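Lpg2148(MvcA) (Legionella pneumophila subsp. pneumophila str. Philadelphia 1, PDB 6K11) probably acts as a deamidase-type deubiquitinase through which Legionella regulates the host ubiquitin-conjugating enzyme UBE2N. Local coordinates at residues A[80-85]-A[337-342]; A[113-118]-A[239-244]; A[123-128]-A[231-236]; A[136-141]-A[152-157]; A[292-297]-A[320-325]. All coordinates share one frame; numbering follows the deposited sequence.

Contact 1: A[80-85]-A[337-342]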
# COMPACT_ATOMS: atom_id res chain seq x y z
N GLU A 80 12.59 9.38 2.18
CA GLU A 80 13.35 10.40 1.45
C GLU A 80 13.79 11.52 2.38
O GLU A 80 14.92 12.03 2.26
CB GLU A 80 12.50 10.94 0.30
CG GLU A 80 13.23 11.87 -0.63
CD GLU A 80 13.08 11.45 -2.08
OE1 GLU A 80 12.93 12.34 -2.95
OE2 GLU A 80 13.10 10.22 -2.35
N LEU A 81 12.92 11.94 3.30
CA LEU A 81 13.31 13.01 4.21
C LEU A 81 14.41 12.57 5.15
O LEU A 81 15.37 13.31 5.39
CB LEU A 81 12.09 13.51 4.99
CG LEU A 81 11.15 14.38 4.16
CD1 LEU A 81 9.82 14.55 4.89
CD2 LEU A 81 11.82 15.73 3.88
N LEU A 82 14.32 11.35 5.67
CA LEU A 82 15.28 10.93 6.69
C LEU A 82 16.58 10.44 6.08
O LEU A 82 17.63 10.56 6.72
CB LEU A 82 14.66 9.83 7.57
CG LEU A 82 13.98 10.29 8.87
CD1 LEU A 82 13.05 11.50 8.62
CD2 LEU A 82 13.20 9.12 9.52
N LEU A 83 16.55 9.90 4.86
CA LEU A 83 17.74 9.33 4.24
C LEU A 83 18.37 10.21 3.18
O LEU A 83 19.56 10.06 2.90
CB LEU A 83 17.42 7.98 3.60
CG LEU A 83 17.15 6.86 4.61
CD1 LEU A 83 16.41 5.72 3.94
CD2 LEU A 83 18.49 6.40 5.18
N GLY A 84 17.60 11.11 2.56
CA GLY A 84 18.03 11.75 1.33
C GLY A 84 17.79 10.87 0.12
O GLY A 84 17.65 9.65 0.21
N LYS A 85 17.75 11.50 -1.06
CA LYS A 85 17.30 10.82 -2.27
C LYS A 85 18.16 9.59 -2.59
O LYS A 85 17.64 8.51 -2.89
CB LYS A 85 17.29 11.81 -3.43
CG LYS A 85 16.67 11.28 -4.71
CD LYS A 85 15.31 11.92 -4.95
CE LYS A 85 14.50 11.18 -6.02
NZ LYS A 85 13.19 11.86 -6.28
N GLU A 337 21.75 14.66 11.35
CA GLU A 337 22.13 15.96 10.79
C GLU A 337 21.62 16.11 9.38
O GLU A 337 21.16 17.19 8.99
CB GLU A 337 23.65 16.14 10.81
CG GLU A 337 24.32 16.00 12.18
CD GLU A 337 23.71 16.85 13.30
OE1 GLU A 337 24.10 16.60 14.47
OE2 GLU A 337 22.91 17.79 13.04
N LEU A 338 21.72 15.04 8.59
CA LEU A 338 21.23 15.07 7.22
C LEU A 338 19.70 15.18 7.18
O LEU A 338 19.16 15.95 6.39
CB LEU A 338 21.70 13.82 6.48
CG LEU A 338 21.19 13.59 5.06
CD1 LEU A 338 21.41 14.83 4.19
CD2 LEU A 338 21.89 12.39 4.46
N ALA A 339 19.01 14.40 8.03
CA ALA A 339 17.55 14.46 8.07
C ALA A 339 17.05 15.86 8.45
O ALA A 339 16.13 16.39 7.83
CB ALA A 339 17.01 13.41 9.06
N LEU A 340 17.66 16.47 9.48
CA LEU A 340 17.28 17.82 9.88
C LEU A 340 17.57 18.84 8.79
O LEU A 340 16.84 19.84 8.67
CB LEU A 340 18.02 18.22 11.17
CG LEU A 340 17.60 17.52 12.46
CD1 LEU A 340 18.67 17.69 13.56
CD2 LEU A 340 16.24 18.02 12.93
N LYS A 341 18.62 18.63 8.00
CA LYS A 341 18.89 19.50 6.86
C LYS A 341 17.85 19.33 5.76
O LYS A 341 17.42 20.31 5.14
CB LYS A 341 20.28 19.22 6.30
CG LYS A 341 20.63 20.17 5.18
CD LYS A 341 22.10 20.54 5.20
CE LYS A 341 22.43 21.43 4.01
NZ LYS A 341 23.44 20.78 3.13
N ASN A 342 17.47 18.09 5.47
CA ASN A 342 16.38 17.85 4.52
C ASN A 342 15.08 18.50 4.97
O ASN A 342 14.35 19.09 4.16
CB ASN A 342 16.18 16.34 4.33
CG ASN A 342 17.32 15.70 3.56
OD1 ASN A 342 18.05 16.39 2.86
ND2 ASN A 342 17.47 14.39 3.68
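The last turn of helix 71-83 comes up against the first turns of helix 336-351, and the backbones approach most closely where the CA atoms of Leu-82 and Ala-339 are 4.4 Å apart. A small residue stands at this closest point: Ala-339 directs its CB at the other helix and rests it 3.7 Å from Leu-82 O. One turn on, Asn-342 supplies the polar link. Its CG stands beside its own backbone N (chi1 -71°), and ND2 reaches Leu-81 O at 2.9 Å in a fairly straight bond (164° at the hydrogen). The acceptor lies in the plane of the amide, whereas the donor approaches from 42° above the carbonyl plane of Leu-81. The example is that of a helix C-terminus served from outside: a carbonyl of the final turn receives a side-chain N-H from a neighbouring helix, three residues before Gly-84, which leaves helical geometry with positive phi. Next to this bond, Leu-338 lays CD2 against Leu-83 O at 3.6 Å, and Leu-81 CD2 comes within 4.4 Å of Asn-342 CB. Helix 4-19 adds a third wall, with Val-8 touching both Leu-82 and Ala-339 and Leu-12 touching Leu-81.

Contact 2: A[113-118]-A[239-244]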
# COMPACT_ATOMS: atom_id res chain seq x y z
N THR A 113 21.84 -3.06 19.32
CA THR A 113 22.17 -1.69 18.93
C THR A 113 22.12 -0.79 20.16
O THR A 113 21.17 -0.87 20.95
CB THR A 113 21.22 -1.17 17.85
OG1 THR A 113 19.86 -1.32 18.29
CG2 THR A 113 21.41 -1.95 16.56
N ALA A 114 23.12 0.06 20.31
CA ALA A 114 23.22 0.93 21.48
C ALA A 114 22.15 2.00 21.43
O ALA A 114 22.20 2.88 20.55
CB ALA A 114 24.61 1.57 21.54
N PRO A 115 21.17 1.99 22.34
CA PRO A 115 20.07 2.98 22.26
C PRO A 115 20.55 4.42 22.33
O PRO A 115 19.91 5.31 21.75
CB PRO A 115 19.19 2.63 23.48
CG PRO A 115 20.07 1.81 24.37
CD PRO A 115 21.01 1.07 23.48
N SER A 116 21.66 4.69 23.01
CA SER A 116 22.19 6.04 23.10
C SER A 116 23.03 6.42 21.89
O SER A 116 23.32 7.61 21.70
CB SER A 116 23.02 6.17 24.38
OG SER A 116 23.71 4.96 24.64
N SER A 117 23.41 5.46 21.06
CA SER A 117 24.39 5.70 20.01
C SER A 117 23.84 5.56 18.60
O SER A 117 24.61 5.69 17.64
CB SER A 117 25.58 4.75 20.20
OG SER A 117 26.64 5.09 19.33
N THR A 118 22.54 5.30 18.43
CA THR A 118 22.04 4.99 17.10
C THR A 118 20.63 5.54 16.90
O THR A 118 19.84 5.66 17.85
CB THR A 118 22.06 3.47 16.85
OG1 THR A 118 21.88 3.21 15.45
CG2 THR A 118 20.97 2.77 17.64
N PRO A 239 14.62 7.02 17.66
CA PRO A 239 15.73 7.96 17.82
C PRO A 239 16.61 7.59 19.01
O PRO A 239 16.19 6.92 19.95
CB PRO A 239 15.03 9.31 18.05
CG PRO A 239 13.71 8.93 18.67
CD PRO A 239 13.33 7.61 18.06
N GLN A 240 17.86 8.06 18.95
CA GLN A 240 18.80 7.82 20.03
C GLN A 240 18.30 8.41 21.34
O GLN A 240 17.64 9.46 21.37
CB GLN A 240 20.17 8.42 19.69
CG GLN A 240 20.11 9.93 19.55
CD GLN A 240 21.40 10.53 19.04
OE1 GLN A 240 21.40 11.35 18.11
NE2 GLN A 240 22.53 10.13 19.65
N THR A 241 18.60 7.72 22.43
CA THR A 241 18.28 8.20 23.76
C THR A 241 19.38 9.12 24.28
O THR A 241 20.52 9.10 23.81
CB THR A 241 18.10 7.02 24.73
OG1 THR A 241 19.27 6.20 24.70
CG2 THR A 241 16.89 6.19 24.34
N LEU A 242 19.02 9.94 25.26
CA LEU A 242 19.97 10.71 26.05
C LEU A 242 20.20 9.98 27.36
O LEU A 242 19.24 9.57 28.02
CB LEU A 242 19.46 12.12 26.32
CG LEU A 242 19.58 13.20 25.25
CD1 LEU A 242 18.97 14.50 25.76
CD2 LEU A 242 21.04 13.41 24.83
N GLY A 243 21.47 9.82 27.74
CA GLY A 243 21.78 9.23 29.03
C GLY A 243 21.18 7.84 29.17
O GLY A 243 21.31 6.99 28.29
N GLU A 244 20.51 7.62 30.30
CA GLU A 244 19.93 6.33 30.63
C GLU A 244 18.44 6.25 30.30
O GLU A 244 17.74 5.37 30.83
CB GLU A 244 20.15 6.02 32.12
CG GLU A 244 21.62 5.90 32.51
CD GLU A 244 22.37 4.91 31.64
OE1 GLU A 244 22.01 3.72 31.65
OE2 GLU A 244 23.32 5.33 30.93
O HOH W 1 17.37 4.42 20.95
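Pro-115 meets Thr-241 chiefly through its carbonyl oxygen, which gathers most of what crosses between these two loops. Thr-241 N donates to Pro-115 O at 2.8 Å; the bond is nearly straight at the hydrogen, but the donor stands 35° above the carbonyl plane. Gln-240 adds a CA-H...O contact to the same oxygen, CA to Pro-115 O being 3.2 Å. A water lies 2.8 Å from Pro-115 O and 2.9 Å from Pro-239 O, placed between the two carbonyls. The ring of Pro-115 takes part too, its CB lying alongside Thr-241 OG1.

Pro-115 and Ser-116 are the two central residues of a type I beta turn, closed by Ser-117 N donating to Ala-114 O, and it is this turn that brings successive carbonyls round to the partner loop. Ser-116 O is met by Gln-240 NE2 at 3.3 Å, a weak hydrogen bond. The Gln-240 chain starts with CG lodged between backbone N and carbonyl carbon (chi1 63°) and is extended from there. Ser-116 CB, for its part, sits 3.8 Å from Thr-241 OG1. Finally Thr-118 O faces the root of the Gln-240 side chain, 3.3 Å from its CB, just ahead of strand 120-129. Gln-240 N is held by Asn-119 OD1, and Arg-247 packs on Pro-115 and Thr-118.

Contact 3: A[123-128]-A[231-236]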
# COMPACT_ATOMS: atom_id res chain seq x y z
N ARG A 123 11.18 0.14 7.98
CA ARG A 123 10.05 0.20 7.05
C ARG A 123 9.39 -1.17 7.04
O ARG A 123 10.08 -2.19 6.92
CB ARG A 123 10.50 0.60 5.64
CG ARG A 123 9.34 0.68 4.66
CD ARG A 123 9.68 1.34 3.33
NE ARG A 123 8.51 1.39 2.44
CZ ARG A 123 8.33 2.30 1.48
NH1 ARG A 123 9.22 3.27 1.30
NH2 ARG A 123 7.24 2.26 0.74
N PHE A 124 8.06 -1.19 7.18
CA PHE A 124 7.29 -2.42 7.22
C PHE A 124 6.38 -2.52 6.01
O PHE A 124 5.86 -1.51 5.53
CB PHE A 124 6.40 -2.53 8.46
CG PHE A 124 7.15 -2.64 9.74
CD1 PHE A 124 7.57 -1.51 10.42
CD2 PHE A 124 7.42 -3.89 10.29
CE1 PHE A 124 8.26 -1.62 11.62
CE2 PHE A 124 8.10 -4.01 11.49
CZ PHE A 124 8.52 -2.86 12.15
N GLU A 125 6.14 -3.75 5.58
CA GLU A 125 5.15 -4.05 4.55
C GLU A 125 4.28 -5.20 5.03
O GLU A 125 4.79 -6.22 5.50
CB GLU A 125 5.82 -4.39 3.21
CG GLU A 125 4.85 -4.59 2.06
CD GLU A 125 4.36 -3.28 1.45
OE1 GLU A 125 5.02 -2.23 1.65
OE2 GLU A 125 3.31 -3.32 0.76
N ILE A 126 2.96 -5.03 4.95
CA ILE A 126 2.01 -6.08 5.30
C ILE A 126 1.40 -6.57 4.00
O ILE A 126 0.85 -5.78 3.23
CB ILE A 126 0.91 -5.58 6.25
CG1 ILE A 126 1.49 -4.76 7.40
CG2 ILE A 126 0.06 -6.76 6.76
CD1 ILE A 126 2.14 -5.57 8.46
N ASP A 127 1.49 -7.88 3.76
CA ASP A 127 0.89 -8.53 2.60
C ASP A 127 -0.29 -9.38 3.04
O ASP A 127 -0.29 -9.95 4.14
CB ASP A 127 1.90 -9.43 1.88
CG ASP A 127 3.05 -8.67 1.28
OD1 ASP A 127 2.84 -7.50 0.90
OD2 ASP A 127 4.17 -9.23 1.19
N ARG A 128 -1.28 -9.50 2.16
CA ARG A 128 -2.36 -10.45 2.37
C ARG A 128 -2.29 -11.53 1.30
O ARG A 128 -1.86 -11.27 0.17
CB ARG A 128 -3.72 -9.77 2.34
CG ARG A 128 -4.03 -9.10 1.03
CD ARG A 128 -5.32 -8.32 1.16
NE ARG A 128 -5.96 -8.13 -0.13
CZ ARG A 128 -5.74 -7.09 -0.92
NH1 ARG A 128 -4.88 -6.14 -0.55
NH2 ARG A 128 -6.39 -7.00 -2.07
N SER A 231 -0.89 -5.00 1.41
CA SER A 231 -2.03 -4.54 2.19
C SER A 231 -1.78 -3.20 2.86
O SER A 231 -2.69 -2.37 2.93
CB SER A 231 -2.40 -5.59 3.25
OG SER A 231 -3.59 -5.25 3.96
N HIS A 232 -0.57 -2.96 3.35
CA HIS A 232 -0.30 -1.75 4.11
C HIS A 232 1.20 -1.56 4.17
O HIS A 232 1.98 -2.51 4.02
CB HIS A 232 -0.93 -1.83 5.52
CG HIS A 232 -0.87 -0.56 6.30
ND1 HIS A 232 -1.07 0.68 5.73
CD2 HIS A 232 -0.64 -0.33 7.62
CE1 HIS A 232 -0.95 1.62 6.65
NE2 HIS A 232 -0.70 1.04 7.81
N SER A 233 1.60 -0.31 4.37
CA SER A 233 2.99 0.09 4.48
C SER A 233 3.08 1.11 5.61
O SER A 233 2.15 1.90 5.78
CB SER A 233 3.48 0.70 3.16
OG SER A 233 4.64 1.50 3.36
N PHE A 234 4.15 1.05 6.39
CA PHE A 234 4.36 2.07 7.42
C PHE A 234 5.82 2.04 7.83
O PHE A 234 6.58 1.14 7.45
CB PHE A 234 3.44 1.89 8.65
CG PHE A 234 3.64 0.60 9.42
CD1 PHE A 234 3.05 -0.59 9.00
CD2 PHE A 234 4.37 0.59 10.62
CE1 PHE A 234 3.21 -1.77 9.72
CE2 PHE A 234 4.51 -0.58 11.36
CZ PHE A 234 3.94 -1.77 10.90
N THR A 235 6.21 3.04 8.60
CA THR A 235 7.57 3.12 9.10
C THR A 235 7.52 3.31 10.61
O THR A 235 6.51 3.73 11.19
CB THR A 235 8.36 4.27 8.43
OG1 THR A 235 7.62 5.50 8.54
CG2 THR A 235 8.59 3.96 6.96
N ILE A 236 8.64 2.98 11.24
CA ILE A 236 8.84 3.22 12.66
C ILE A 236 10.21 3.85 12.80
O ILE A 236 11.18 3.38 12.19
CB ILE A 236 8.73 1.94 13.50
CG1 ILE A 236 7.25 1.52 13.65
CG2 ILE A 236 9.35 2.15 14.89
CD1 ILE A 236 7.07 0.26 14.46
O HOH W 2 6.42 -0.55 2.94
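Phe-124 and Phe-234 lie on the same face of the sheet as Ile-126, their planes 11° apart but slid so far that the rings barely overlap. CG of Phe-234 stands between backbone N and carbonyl carbon (chi1 63°), and the bump that fits is Phe-124 CB, over one face of the Phe-234 ring, 3.7 Å from its centroid, as a CH-pi contact. Beyond it the ring of Phe-124 fits between neighbours, CD1 against Phe-234 CE2 at 3.3 Å and CE1 against Ile-236 CD1 at 3.6 Å. Ile-126 closes the other flank, bringing CD1 to the edge of the Phe-234 ring.

The strands are antiparallel, and their register is broken by a classic beta bulge: Ser-231 and His-232 both face Ile-126, whose oxygen accepts from both backbone N atoms, 2.6 Å from Ser-231 N. On the opposite face, that of Arg-123, Glu-125 and Ser-233, a water receives bonds from Arg-123 NE and Ser-233 OG and donates to Phe-124 O and Glu-125 OE1. Ser-233 OG also bonds Ser-75 OG, and Arg-123 NH1 bonds Asn-76. On the face of Phe-124 and Ile-126, His-232 touches Cys-71 and bonds Gln-253 through NE2, a grouping that resembles the Cys-His-Gln site of papain-like deamidases.

Contact 4: A[136-141]-A[152-157]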
# COMPACT_ATOMS: atom_id res chain seq x y z
N VAL A 136 -13.14 -19.45 -14.86
CA VAL A 136 -14.00 -18.87 -15.89
C VAL A 136 -13.82 -19.66 -17.17
O VAL A 136 -12.71 -19.75 -17.71
CB VAL A 136 -13.69 -17.38 -16.14
CG1 VAL A 136 -14.53 -16.85 -17.30
CG2 VAL A 136 -13.89 -16.54 -14.86
N LYS A 137 -14.92 -20.22 -17.68
CA LYS A 137 -14.93 -20.88 -18.97
C LYS A 137 -15.30 -19.86 -20.04
O LYS A 137 -16.33 -19.19 -19.94
CB LYS A 137 -15.93 -22.04 -18.96
CG LYS A 137 -15.94 -22.84 -20.22
CD LYS A 137 -16.92 -23.99 -20.07
CE LYS A 137 -17.54 -24.34 -21.41
NZ LYS A 137 -18.47 -25.49 -21.27
N THR A 138 -14.45 -19.72 -21.05
CA THR A 138 -14.68 -18.73 -22.10
C THR A 138 -14.17 -19.25 -23.44
O THR A 138 -13.12 -19.89 -23.52
CB THR A 138 -14.00 -17.39 -21.78
OG1 THR A 138 -14.11 -16.53 -22.93
CG2 THR A 138 -12.53 -17.60 -21.42
N LYS A 139 -14.94 -18.97 -24.48
CA LYS A 139 -14.50 -19.27 -25.83
C LYS A 139 -13.26 -18.44 -26.17
O LYS A 139 -13.09 -17.32 -25.69
CB LYS A 139 -15.62 -18.98 -26.84
CG LYS A 139 -16.76 -19.99 -26.81
CD LYS A 139 -17.65 -19.87 -28.04
CE LYS A 139 -18.70 -20.99 -28.11
NZ LYS A 139 -18.12 -22.35 -27.88
N ASN A 140 -12.40 -19.02 -27.00
CA ASN A 140 -11.20 -18.31 -27.44
C ASN A 140 -11.55 -16.98 -28.09
O ASN A 140 -10.84 -15.99 -27.90
CB ASN A 140 -10.40 -19.19 -28.40
CG ASN A 140 -8.95 -18.78 -28.48
OD1 ASN A 140 -8.63 -17.60 -28.60
ND2 ASN A 140 -8.06 -19.76 -28.41
N GLU A 141 -12.66 -16.93 -28.84
CA GLU A 141 -13.03 -15.72 -29.56
C GLU A 141 -13.23 -14.52 -28.64
O GLU A 141 -12.99 -13.38 -29.06
CB GLU A 141 -14.30 -16.00 -30.38
CG GLU A 141 -14.31 -17.40 -30.96
CD GLU A 141 -15.72 -17.92 -31.23
OE1 GLU A 141 -15.97 -19.12 -30.99
OE2 GLU A 141 -16.56 -17.12 -31.69
N LYS A 152 -7.89 -14.79 -11.80
CA LYS A 152 -8.84 -15.85 -12.10
C LYS A 152 -8.14 -16.90 -12.96
O LYS A 152 -7.16 -16.60 -13.65
CB LYS A 152 -10.08 -15.32 -12.83
CG LYS A 152 -10.94 -14.34 -12.02
CD LYS A 152 -12.14 -13.87 -12.84
CE LYS A 152 -13.10 -13.02 -12.00
NZ LYS A 152 -14.29 -12.56 -12.78
N ILE A 153 -8.65 -18.13 -12.90
CA ILE A 153 -8.24 -19.17 -13.84
C ILE A 153 -9.21 -19.16 -15.01
O ILE A 153 -10.42 -19.06 -14.81
CB ILE A 153 -8.20 -20.54 -13.15
CG1 ILE A 153 -7.07 -20.58 -12.13
CG2 ILE A 153 -8.04 -21.65 -14.20
CD1 ILE A 153 -7.08 -21.81 -11.25
N TYR A 154 -8.68 -19.26 -16.23
CA TYR A 154 -9.47 -19.20 -17.46
C TYR A 154 -9.31 -20.50 -18.24
O TYR A 154 -8.19 -20.91 -18.55
CB TYR A 154 -9.05 -18.01 -18.33
CG TYR A 154 -9.49 -16.68 -17.73
CD1 TYR A 154 -10.74 -16.15 -18.03
CD2 TYR A 154 -8.68 -15.99 -16.84
CE1 TYR A 154 -11.17 -14.95 -17.47
CE2 TYR A 154 -9.10 -14.79 -16.27
CZ TYR A 154 -10.34 -14.27 -16.60
OH TYR A 154 -10.75 -13.08 -16.03
N LEU A 155 -10.44 -21.13 -18.57
CA LEU A 155 -10.44 -22.35 -19.37
C LEU A 155 -11.00 -22.04 -20.75
O LEU A 155 -12.18 -21.70 -20.89
CB LEU A 155 -11.25 -23.45 -18.68
CG LEU A 155 -11.52 -24.71 -19.54
CD1 LEU A 155 -10.19 -25.43 -19.87
CD2 LEU A 155 -12.48 -25.63 -18.80
N LEU A 156 -10.15 -22.17 -21.76
CA LEU A 156 -10.52 -21.99 -23.15
C LEU A 156 -10.64 -23.35 -23.82
O LEU A 156 -10.29 -24.38 -23.22
CB LEU A 156 -9.48 -21.13 -23.89
CG LEU A 156 -9.42 -19.61 -23.73
CD1 LEU A 156 -9.41 -19.18 -22.27
CD2 LEU A 156 -8.19 -19.08 -24.45
N GLU A 157 -11.11 -23.35 -25.07
CA GLU A 157 -11.12 -24.59 -25.85
C GLU A 157 -9.73 -25.23 -25.90
O GLU A 157 -9.61 -26.46 -25.90
CB GLU A 157 -11.60 -24.33 -27.29
CG GLU A 157 -13.04 -23.89 -27.41
CD GLU A 157 -13.15 -22.41 -27.69
OE1 GLU A 157 -12.37 -21.64 -27.08
OE2 GLU A 157 -13.99 -22.01 -28.52
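Thr-138 and Leu-156 run alongside each other in the same direction, just past the bridged residues of a parallel strand pair in the MvcA insertion domain. From its root outward, Leu-156 places CB and then CG, at 3.7 Å, beside Thr-138 O. Its branches then part: CD1 meets Thr-138 CG2 at 3.6 Å, while CD2 reaches Asn-140 ND2 at 4.0 Å. Next in sequence, Glu-157 bends at chi2 (104°) and offers the syn lone pair of OE1 to Asn-140 N, at 2.6 Å. Lys-139, short of a salt bridge, would tend to favour the charged carboxylate and Glu-141 to oppose it. Among the bridged residues, Val-136 CB packs 3.7 Å from Tyr-154 CD1, and Val-136 CG2 lies against Lys-152 CD. Backbone bonds run from Val-136 N to Ile-153 O, Leu-155 N to Val-136 O and Thr-138 N to Leu-155 O. Strand 152-155 sits between strands 134-137 and 160-163, with helix 206-220 packed against Ile-153 and Leu-155 through Phe-218 and Ile-214.

Contact 5: A[292-297]-A[320-325]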
# COMPACT_ATOMS: atom_id res chain seq x y z
N THR A 292 -4.87 -17.36 12.78
CA THR A 292 -5.87 -17.83 11.83
C THR A 292 -7.25 -17.29 12.16
O THR A 292 -8.22 -17.62 11.46
CB THR A 292 -5.92 -19.36 11.81
OG1 THR A 292 -6.39 -19.83 13.08
CG2 THR A 292 -4.55 -19.93 11.56
N ASN A 293 -7.38 -16.48 13.22
CA ASN A 293 -8.67 -16.03 13.71
C ASN A 293 -9.00 -14.68 13.10
O ASN A 293 -8.24 -13.72 13.27
CB ASN A 293 -8.65 -15.95 15.24
CG ASN A 293 -10.02 -15.67 15.83
OD1 ASN A 293 -10.35 -14.53 16.18
ND2 ASN A 293 -10.83 -16.72 15.96
N THR A 294 -10.13 -14.60 12.39
CA THR A 294 -10.53 -13.34 11.77
C THR A 294 -10.68 -12.23 12.81
O THR A 294 -10.18 -11.12 12.62
CB THR A 294 -11.82 -13.54 11.00
OG1 THR A 294 -11.58 -14.42 9.90
CG2 THR A 294 -12.33 -12.20 10.46
N LYS A 295 -11.37 -12.52 13.91
CA LYS A 295 -11.60 -11.48 14.92
C LYS A 295 -10.28 -10.94 15.48
O LYS A 295 -10.11 -9.72 15.62
CB LYS A 295 -12.49 -12.03 16.04
CG LYS A 295 -12.75 -11.03 17.16
CD LYS A 295 -13.41 -9.76 16.65
CE LYS A 295 -13.96 -8.93 17.80
NZ LYS A 295 -14.04 -7.49 17.45
N GLU A 296 -9.34 -11.82 15.82
CA GLU A 296 -8.07 -11.38 16.39
C GLU A 296 -7.24 -10.59 15.38
O GLU A 296 -6.63 -9.57 15.73
CB GLU A 296 -7.28 -12.59 16.89
CG GLU A 296 -5.93 -12.27 17.54
CD GLU A 296 -5.18 -13.53 17.96
OE1 GLU A 296 -5.33 -14.57 17.28
OE2 GLU A 296 -4.44 -13.49 18.97
N ARG A 297 -7.19 -11.07 14.13
CA ARG A 297 -6.48 -10.36 13.07
C ARG A 297 -7.07 -8.97 12.85
O ARG A 297 -6.34 -7.98 12.78
CB ARG A 297 -6.56 -11.18 11.78
CG ARG A 297 -5.63 -10.74 10.69
CD ARG A 297 -5.92 -11.51 9.39
NE ARG A 297 -5.50 -12.92 9.47
CZ ARG A 297 -6.31 -13.96 9.28
NH1 ARG A 297 -7.60 -13.79 8.98
NH2 ARG A 297 -5.82 -15.19 9.37
N GLU A 320 -13.73 -6.88 7.65
CA GLU A 320 -12.96 -7.84 8.43
C GLU A 320 -11.74 -8.30 7.65
O GLU A 320 -11.75 -8.36 6.42
CB GLU A 320 -13.82 -9.05 8.79
CG GLU A 320 -14.74 -8.85 9.99
CD GLU A 320 -15.72 -10.00 10.19
OE1 GLU A 320 -15.83 -10.88 9.30
OE2 GLU A 320 -16.39 -10.03 11.25
N LYS A 321 -10.67 -8.62 8.38
CA LYS A 321 -9.45 -9.15 7.77
C LYS A 321 -9.57 -10.67 7.78
O LYS A 321 -9.19 -11.34 8.75
CB LYS A 321 -8.21 -8.68 8.52
CG LYS A 321 -7.97 -7.17 8.47
CD LYS A 321 -7.79 -6.64 7.03
CE LYS A 321 -8.32 -5.22 6.91
NZ LYS A 321 -8.78 -4.89 5.54
N ARG A 322 -10.12 -11.21 6.70
CA ARG A 322 -10.42 -12.64 6.61
C ARG A 322 -9.34 -13.44 5.92
O ARG A 322 -9.45 -14.67 5.85
CB ARG A 322 -11.74 -12.84 5.87
CG ARG A 322 -12.92 -12.28 6.63
CD ARG A 322 -14.22 -12.51 5.89
NE ARG A 322 -15.35 -11.96 6.64
CZ ARG A 322 -16.29 -11.18 6.11
NH1 ARG A 322 -16.25 -10.87 4.82
NH2 ARG A 322 -17.28 -10.73 6.86
N GLN A 323 -8.30 -12.79 5.41
CA GLN A 323 -7.24 -13.52 4.73
C GLN A 323 -5.95 -13.51 5.53
O GLN A 323 -5.68 -12.55 6.27
CB GLN A 323 -6.97 -12.93 3.34
CG GLN A 323 -8.19 -12.84 2.43
CD GLN A 323 -7.86 -12.13 1.13
OE1 GLN A 323 -7.26 -11.06 1.13
NE2 GLN A 323 -8.24 -12.74 0.01
N PRO A 324 -5.13 -14.56 5.41
CA PRO A 324 -3.83 -14.56 6.07
C PRO A 324 -3.02 -13.33 5.71
O PRO A 324 -3.08 -12.83 4.58
CB PRO A 324 -3.16 -15.83 5.53
CG PRO A 324 -4.30 -16.73 5.15
CD PRO A 324 -5.38 -15.81 4.66
N LEU A 325 -2.26 -12.83 6.69
CA LEU A 325 -1.36 -11.70 6.51
C LEU A 325 0.04 -12.12 6.92
O LEU A 325 0.23 -13.05 7.71
CB LEU A 325 -1.79 -10.49 7.36
CG LEU A 325 -3.22 -9.97 7.23
CD1 LEU A 325 -3.51 -8.92 8.31
CD2 LEU A 325 -3.44 -9.40 5.84
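Arg-297 reaching into the backbone of a loop makes this a side-chain-to-carbonyl contact, joining the first turn of helix 294-305 to the loop that leads into strand 325-333. The side chain is extended to CD and then bends at chi3 (-71°), which turns NE toward the loop. NH1 donates to Lys-321 O at 2.9 Å, with the acceptor in the guanidinium plane and the bond nearly straight (164°). The loop also wraps over one face of the group: Gln-323 O stands 3.1 Å above the guanidinium plane toward its rim, and Pro-324 N lies over the centre. The aliphatic part is sheathed as well, Arg-297 CG touching Leu-325 CD1 at 3.7 Å and its CD touching Lys-321 CB at the same distance.

A turn earlier, Thr-294 sets CG2 3.9 Å from Glu-320 CB and also 3.9 Å from Arg-322 CG, residues that form a salt bridge with each other. Asn-293 is the N-cap, its OD1 accepting from Glu-296 N. Outside the two segments, Thr-291 O takes Arg-297 NH2, and Leu-288 of helix 278-288 packs on Arg-297 and Leu-325. Toward the sheet, Pro-324 is backbone-bonded to Glu-129 of strand 120-129.

Contact 3 is the central reference point, its centre about 7 Å from the centre of the chain, and contact 5 touches it directly, Arg-128 CB packing on Leu-325 CD2 at 3.5 Å. Contact 2 joins the loops at the other end of the same strand pair, its segments adjoining those of contact 3 in sequence and the centres about 25 Å apart. Contact 1 lies about 21 Å from contact 3, centre to centre, yet helix 71-83 links them: it begins at Cys-71, against His-232 of the possible Cys-His-Gln site, and ends at contact 1. Contact 4 belongs to the insertion domain, inserted in the chain between the two strands of contact 3, with nearest atoms about 13 Å away. Its centre is about 60 Å from that of contact 2.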